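Local coordinates for protein serine--tRNA ligase (Pyrococcus horikoshii, PDB 2DQ0) that catalyses the ATP-dependent attachment of serine to tRNA(Ser), and probably also to tRNA(Sec), as a homodimeric class II aminoacyl-tRNA synthetase, at residues K15-K20 with P107-P112; K118-N123 with T345-Y350. One frame throughout, in Å; residues are numbered along the deposited sequence.

Contact 1 of 2, residues K15-K20 with P107-P112; sequences KNDLIK and PNITHP
Both carboxylate oxygens of Asp-17 are engaged by a single residue, Thr-110: the backbone N of Thr-110 donates to OD1 of Asp-17 (2.8 Å), and its hydroxyl OG1 donates to OD2 of Asp-17 (2.7 Å). The pair joins helix 11-21 of the N-terminal tRNA-binding domain to the linker that follows helix 72-103, the second long helix of the coiled-coil arm, and leads on toward the catalytic core. The N-H of Thr-110 points almost straight at OD1, with an angle of 174°, but meets that oxygen on its syn side 31° out of the carboxylate plane. OD2 receives the hydroxyl on its syn lone pair, the side of the other oxygen. A chi1 of 72° sets OG1 of Thr-110 between its own N and carbonyl carbon, near enough to the N-H for one carboxylate to take both donors; two bonds of this kind fix the rotation of the group.

Arg-21, one turn further along the helix, adds a long, weak ion pair to OD1 through NE and hydrogen-bonds the carbonyl O of Asn-108 through NH1, so the same helix also holds the linker two residues before Thr-110.

Apolar groups border this polar centre. CA of Ile-109 lies 3.4 Å from OD1 of Asp-17, and its CG2 branch reaches within 3.9 Å of the same oxygen, while its side chain also packs on Leu-13 and Val-14. Toward the start of the linker, the side chains of Leu-18 and Pro-107 cross at about a right angle. There a single leucine methyl, CD1, meets the proline ring and sits 4.1 Å from CG of Pro-107 and equally near its CD.

Contact 2 of 2, residues K118-N123 with T345-Y350; sequences KDENDN and TGDLGY
Asp-347 presents its two carboxylate oxygens to different side chains of the 118-123 loop, Asn-123 and Glu-120, each crossing it at about a right angle. With CG anti to the backbone N (chi1 -168°), the carboxylate is carried toward that loop. ND2 of Asn-123 donates over 3.1 Å to OD2 of Asp-347, which accepts on its anti lone pair, the side away from OD1; the N-H...O angle is 153° and the carboxylate oxygen is tilted somewhat from the amide plane. The other end of that amide, OD1, accepts the backbone N of Cys-344, which supports the modelled orientation.

Glu-120 approaches differently. Its chain bends at chi2, and OE2 of Glu-120 comes 3.3 Å from OD1 of Asp-347, with the carboxylate planes 77° apart; as two acceptors, they form no hydrogen bond in the model.

Residues 119-122 form a type I beta-turn, closed by Asp-122 N to Asp-119 O (2.8 Å), just ahead of strand 124-129. Asp-122 OD1 also accepts Lys-118 N. The backbones meet where Lys-118 O rests on CA of Gly-346 (3.6 Å).

The Asp-347 side chain lies about 10 Å from the bound seryl-adenylate analogue. A single amide N-H may only partly compensate the two neighbouring carboxylates; if both are ionised they would repel, so their closeness may favour protonation of one.

In the fold
Contact 1 is a buried junction and contact 2 a surface one, their centres about 12 Å apart on the same side of the chain's centre. Both draw on the connection between helix 72-103 and strand 124-129: its early part meets helix 11-21, its later part the loop between strands 338-342 and 354-362. Contact 1 pairs an acid with two donors and a small apolar flank, whereas contact 2 has one amide bond beside two acids and little apolar packing. They also touch directly: helix 11-21, through Lys-20 O bonded to Thr-345 OG1, and the connection, through Asn-108 N probably bonded to Tyr-350 O and Pro-107 packed on the Tyr-350 ring, both meet the 345-350 loop of the catalytic core.

Contact 1 of 2, residues K15-K20 with P107-P112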
loop_
_atom_site.group_PDB
_atom_site.type_symbol
_atom_site.label_atom_id
_atom_site.label_comp_id
_atom_site.label_asym_id
_atom_site.label_seq_id
_atom_site.Cartn_x
_atom_site.Cartn_y
_atom_site.Cartn_z
ATOM N N LYS A 15 -9.156 38.265 2.094
ATOM C CA LYS A 15 -8.603 38.531 3.418
ATOM C C LYS A 15 -9.602 38.137 4.501
ATOM O O LYS A 15 -9.239 37.523 5.505
ATOM C CB LYS A 15 -8.269 40.008 3.590
ATOM C CG LYS A 15 -7.134 40.499 2.723
ATOM C CD LYS A 15 -6.771 41.927 3.076
ATOM C CE LYS A 15 -5.628 42.407 2.214
ATOM N NZ LYS A 15 -5.009 43.635 2.757
ATOM N N ASN A 16 -10.862 38.504 4.305
ATOM C CA ASN A 16 -11.878 38.189 5.296
ATOM C C ASN A 16 -12.123 36.689 5.415
ATOM O O ASN A 16 -12.458 36.195 6.500
ATOM C CB ASN A 16 -13.201 38.909 4.982
ATOM C CG ASN A 16 -13.106 40.423 5.161
ATOM O OD1 ASN A 16 -12.315 40.923 5.966
ATOM N ND2 ASN A 16 -13.930 41.157 4.418
ATOM N N ASP A 17 -11.956 35.962 4.310
ATOM C CA ASP A 17 -12.183 34.527 4.357
ATOM C C ASP A 17 -11.039 33.908 5.157
ATOM O O ASP A 17 -11.250 33.019 5.990
ATOM C CB ASP A 17 -12.247 33.940 2.947
ATOM C CG ASP A 17 -13.200 32.743 2.854
ATOM O OD1 ASP A 17 -12.741 31.636 2.517
ATOM O OD2 ASP A 17 -14.411 32.911 3.115
ATOM N N LEU A 18 -9.831 34.404 4.902
ATOM C CA LEU A 18 -8.638 33.952 5.601
ATOM C C LEU A 18 -8.864 34.109 7.097
ATOM O O LEU A 18 -8.413 33.284 7.893
ATOM C CB LEU A 18 -7.451 34.799 5.179
ATOM C CG LEU A 18 -6.377 34.157 4.303
ATOM C CD1 LEU A 18 -6.983 33.189 3.305
ATOM C CD2 LEU A 18 -5.597 35.260 3.614
ATOM N N ILE A 19 -9.568 35.172 7.482
ATOM C CA ILE A 19 -9.844 35.405 8.889
ATOM C C ILE A 19 -10.947 34.469 9.377
ATOM O O ILE A 19 -10.902 33.991 10.511
ATOM C CB ILE A 19 -10.204 36.884 9.154
ATOM C CG1 ILE A 19 -8.954 37.745 8.945
ATOM C CG2 ILE A 19 -10.689 37.073 10.589
ATOM C CD1 ILE A 19 -9.225 39.220 8.929
ATOM N N LYS A 20 -11.932 34.188 8.531
ATOM C CA LYS A 20 -12.987 33.269 8.936
ATOM C C LYS A 20 -12.360 31.880 9.093
ATOM O O LYS A 20 -12.896 31.018 9.792
ATOM C CB LYS A 20 -14.077 33.179 7.871
ATOM C CG LYS A 20 -14.978 34.375 7.722
ATOM C CD LYS A 20 -15.994 34.108 6.600
ATOM C CE LYS A 20 -16.760 35.364 6.211
ATOM N NZ LYS A 20 -17.437 35.225 4.892
ATOM N N PRO A 107 -5.682 28.758 0.970
ATOM C CA PRO A 107 -6.829 27.856 0.920
ATOM C C PRO A 107 -7.950 28.333 0.035
ATOM O O PRO A 107 -8.090 29.525 -0.214
ATOM C CB PRO A 107 -7.266 27.766 2.384
ATOM C CG PRO A 107 -7.006 29.127 2.875
ATOM C CD PRO A 107 -5.619 29.447 2.269
ATOM N N ASN A 108 -8.767 27.384 -0.413
ATOM C CA ASN A 108 -9.897 27.692 -1.263
ATOM C C ASN A 108 -10.821 28.646 -0.522
ATOM O O ASN A 108 -10.922 28.600 0.702
ATOM C CB ASN A 108 -10.664 26.421 -1.630
ATOM C CG ASN A 108 -11.451 26.577 -2.925
ATOM O OD1 ASN A 108 -12.052 25.626 -3.428
ATOM N ND2 ASN A 108 -11.440 27.790 -3.476
ATOM N N ILE A 109 -11.471 29.526 -1.276
ATOM C CA ILE A 109 -12.398 30.473 -0.706
ATOM C C ILE A 109 -13.623 29.662 -0.323
ATOM O O ILE A 109 -14.104 28.845 -1.113
ATOM C CB ILE A 109 -12.797 31.545 -1.729
ATOM C CG1 ILE A 109 -11.549 32.270 -2.231
ATOM C CG2 ILE A 109 -13.758 32.551 -1.090
ATOM C CD1 ILE A 109 -10.777 32.960 -1.142
ATOM N N THR A 110 -14.117 29.882 0.894
ATOM C CA THR A 110 -15.282 29.162 1.389
ATOM C C THR A 110 -16.557 29.672 0.745
ATOM O O THR A 110 -16.653 30.838 0.344
ATOM C CB THR A 110 -15.458 29.317 2.922
ATOM O OG1 THR A 110 -15.889 30.651 3.222
ATOM C CG2 THR A 110 -14.146 29.028 3.655
ATOM N N HIS A 111 -17.537 28.783 0.667
ATOM C CA HIS A 111 -18.836 29.104 0.122
ATOM C C HIS A 111 -19.633 29.882 1.173
ATOM O O HIS A 111 -19.411 29.751 2.389
ATOM C CB HIS A 111 -19.574 27.825 -0.252
ATOM C CG HIS A 111 -20.886 28.063 -0.932
ATOM N ND1 HIS A 111 -22.016 28.461 -0.250
ATOM C CD2 HIS A 111 -21.243 27.976 -2.236
ATOM C CE1 HIS A 111 -23.013 28.600 -1.104
ATOM N NE2 HIS A 111 -22.570 28.312 -2.315
ATOM N N PRO A 112 -20.565 30.732 0.715
ATOM C CA PRO A 112 -21.374 31.518 1.648
ATOM C C PRO A 112 -22.153 30.662 2.643
ATOM O O PRO A 112 -22.425 31.103 3.756
ATOM C CB PRO A 112 -22.280 32.298 0.716
ATOM C CG PRO A 112 -21.368 32.559 -0.443
ATOM C CD PRO A 112 -20.769 31.202 -0.665
#

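Contact 2 of 2, residues K118-N123 with T345-Y350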
loop_
_atom_site.group_PDB
_atom_site.type_symbol
_atom_site.label_atom_id
_atom_site.label_comp_id
_atom_site.label_asym_id
_atom_site.label_seq_id
_atom_site.Cartn_x
_atom_site.Cartn_y
_atom_site.Cartn_z
ATOM N N LYS A 118 -14.554 28.402 14.999
ATOM C CA LYS A 118 -13.169 28.262 15.387
ATOM C C LYS A 118 -12.668 26.839 15.141
ATOM O O LYS A 118 -11.552 26.648 14.652
ATOM C CB LYS A 118 -13.036 28.622 16.872
ATOM C CG LYS A 118 -11.657 29.117 17.306
ATOM C CD LYS A 118 -11.600 29.354 18.825
ATOM C CE LYS A 118 -10.328 30.102 19.246
ATOM N NZ LYS A 118 -10.313 31.526 18.782
ATOM N N ASP A 119 -13.505 25.851 15.459
ATOM C CA ASP A 119 -13.133 24.439 15.315
ATOM C C ASP A 119 -14.323 23.460 15.259
ATOM O O ASP A 119 -15.459 23.866 15.045
ATOM C CB ASP A 119 -12.198 24.055 16.475
ATOM C CG ASP A 119 -12.600 24.710 17.801
ATOM O OD1 ASP A 119 -13.771 24.540 18.221
ATOM O OD2 ASP A 119 -11.741 25.396 18.415
ATOM N N GLU A 120 -14.049 22.171 15.469
ATOM C CA GLU A 120 -15.079 21.123 15.430
ATOM C C GLU A 120 -16.308 21.380 16.312
ATOM O O GLU A 120 -17.386 20.846 16.064
ATOM C CB GLU A 120 -14.462 19.745 15.765
ATOM C CG GLU A 120 -13.571 19.708 17.009
ATOM C CD GLU A 120 -12.221 20.391 16.792
ATOM O OE1 GLU A 120 -11.542 20.743 17.784
ATOM O OE2 GLU A 120 -11.831 20.574 15.619
ATOM N N ASN A 121 -16.159 22.213 17.334
ATOM C CA ASN A 121 -17.289 22.507 18.206
ATOM C C ASN A 121 -18.250 23.507 17.593
ATOM O O ASN A 121 -19.344 23.715 18.115
ATOM C CB ASN A 121 -16.806 23.024 19.562
ATOM C CG ASN A 121 -16.099 21.953 20.363
ATOM O OD1 ASN A 121 -14.864 21.917 20.440
ATOM N ND2 ASN A 121 -16.882 21.054 20.950
ATOM N N ASP A 122 -17.842 24.126 16.488
ATOM C CA ASP A 122 -18.688 25.099 15.808
ATOM C C ASP A 122 -19.308 24.490 14.548
ATOM O O ASP A 122 -20.050 25.144 13.807
ATOM C CB ASP A 122 -17.883 26.366 15.482
ATOM C CG ASP A 122 -17.654 27.251 16.708
ATOM O OD1 ASP A 122 -16.593 27.913 16.783
ATOM O OD2 ASP A 122 -18.538 27.300 17.594
ATOM N N ASN A 123 -19.005 23.225 14.302
ATOM C CA ASN A 123 -19.586 22.577 13.147
ATOM C C ASN A 123 -21.085 22.551 13.398
ATOM O O ASN A 123 -21.527 22.442 14.539
ATOM C CB ASN A 123 -19.023 21.170 12.985
ATOM C CG ASN A 123 -17.626 21.181 12.418
ATOM O OD1 ASN A 123 -17.081 22.244 12.117
ATOM N ND2 ASN A 123 -17.037 19.998 12.261
ATOM N N THR A 345 -15.861 27.173 8.986
ATOM C CA THR A 345 -14.680 27.773 8.394
ATOM C C THR A 345 -13.364 27.360 9.031
ATOM O O THR A 345 -12.391 27.077 8.313
ATOM C CB THR A 345 -14.777 29.322 8.408
ATOM O OG1 THR A 345 -15.148 29.765 9.719
ATOM C CG2 THR A 345 -15.810 29.815 7.386
ATOM N N GLY A 346 -13.340 27.318 10.365
ATOM C CA GLY A 346 -12.129 26.955 11.086
ATOM C C GLY A 346 -11.748 25.481 11.084
ATOM O O GLY A 346 -10.591 25.131 11.313
ATOM N N ASP A 347 -12.702 24.602 10.813
ATOM C CA ASP A 347 -12.409 23.177 10.811
ATOM C C ASP A 347 -12.515 22.650 9.395
ATOM O O ASP A 347 -12.549 21.440 9.180
ATOM C CB ASP A 347 -13.422 22.465 11.718
ATOM C CG ASP A 347 -13.038 21.033 12.025
ATOM O OD1 ASP A 347 -11.841 20.784 12.303
ATOM O OD2 ASP A 347 -13.942 20.165 12.008
ATOM N N LEU A 348 -12.540 23.559 8.423
ATOM C CA LEU A 348 -12.720 23.154 7.041
ATOM C C LEU A 348 -11.556 22.579 6.239
ATOM O O LEU A 348 -11.751 21.623 5.470
ATOM C CB LEU A 348 -13.370 24.290 6.247
ATOM C CG LEU A 348 -13.782 23.915 4.809
ATOM C CD1 LEU A 348 -14.594 22.616 4.824
ATOM C CD2 LEU A 348 -14.577 25.071 4.161
ATOM N N GLY A 349 -10.355 23.118 6.377
ATOM C CA GLY A 349 -9.281 22.549 5.576
ATOM C C GLY A 349 -9.119 23.290 4.258
ATOM O O GLY A 349 -10.080 23.836 3.716
ATOM N N TYR A 350 -7.894 23.294 3.743
ATOM C CA TYR A 350 -7.538 24.007 2.525
ATOM C C TYR A 350 -8.214 23.691 1.196
ATOM O O TYR A 350 -8.519 24.591 0.424
ATOM C CB TYR A 350 -6.024 23.906 2.319
ATOM C CG TYR A 350 -5.230 24.923 3.096
ATOM C CD1 TYR A 350 -5.511 25.159 4.444
ATOM C CD2 TYR A 350 -4.219 25.677 2.480
ATOM C CE1 TYR A 350 -4.820 26.121 5.163
ATOM C CE2 TYR A 350 -3.512 26.643 3.191
ATOM C CZ TYR A 350 -3.824 26.862 4.543
ATOM O OH TYR A 350 -3.162 27.824 5.286
#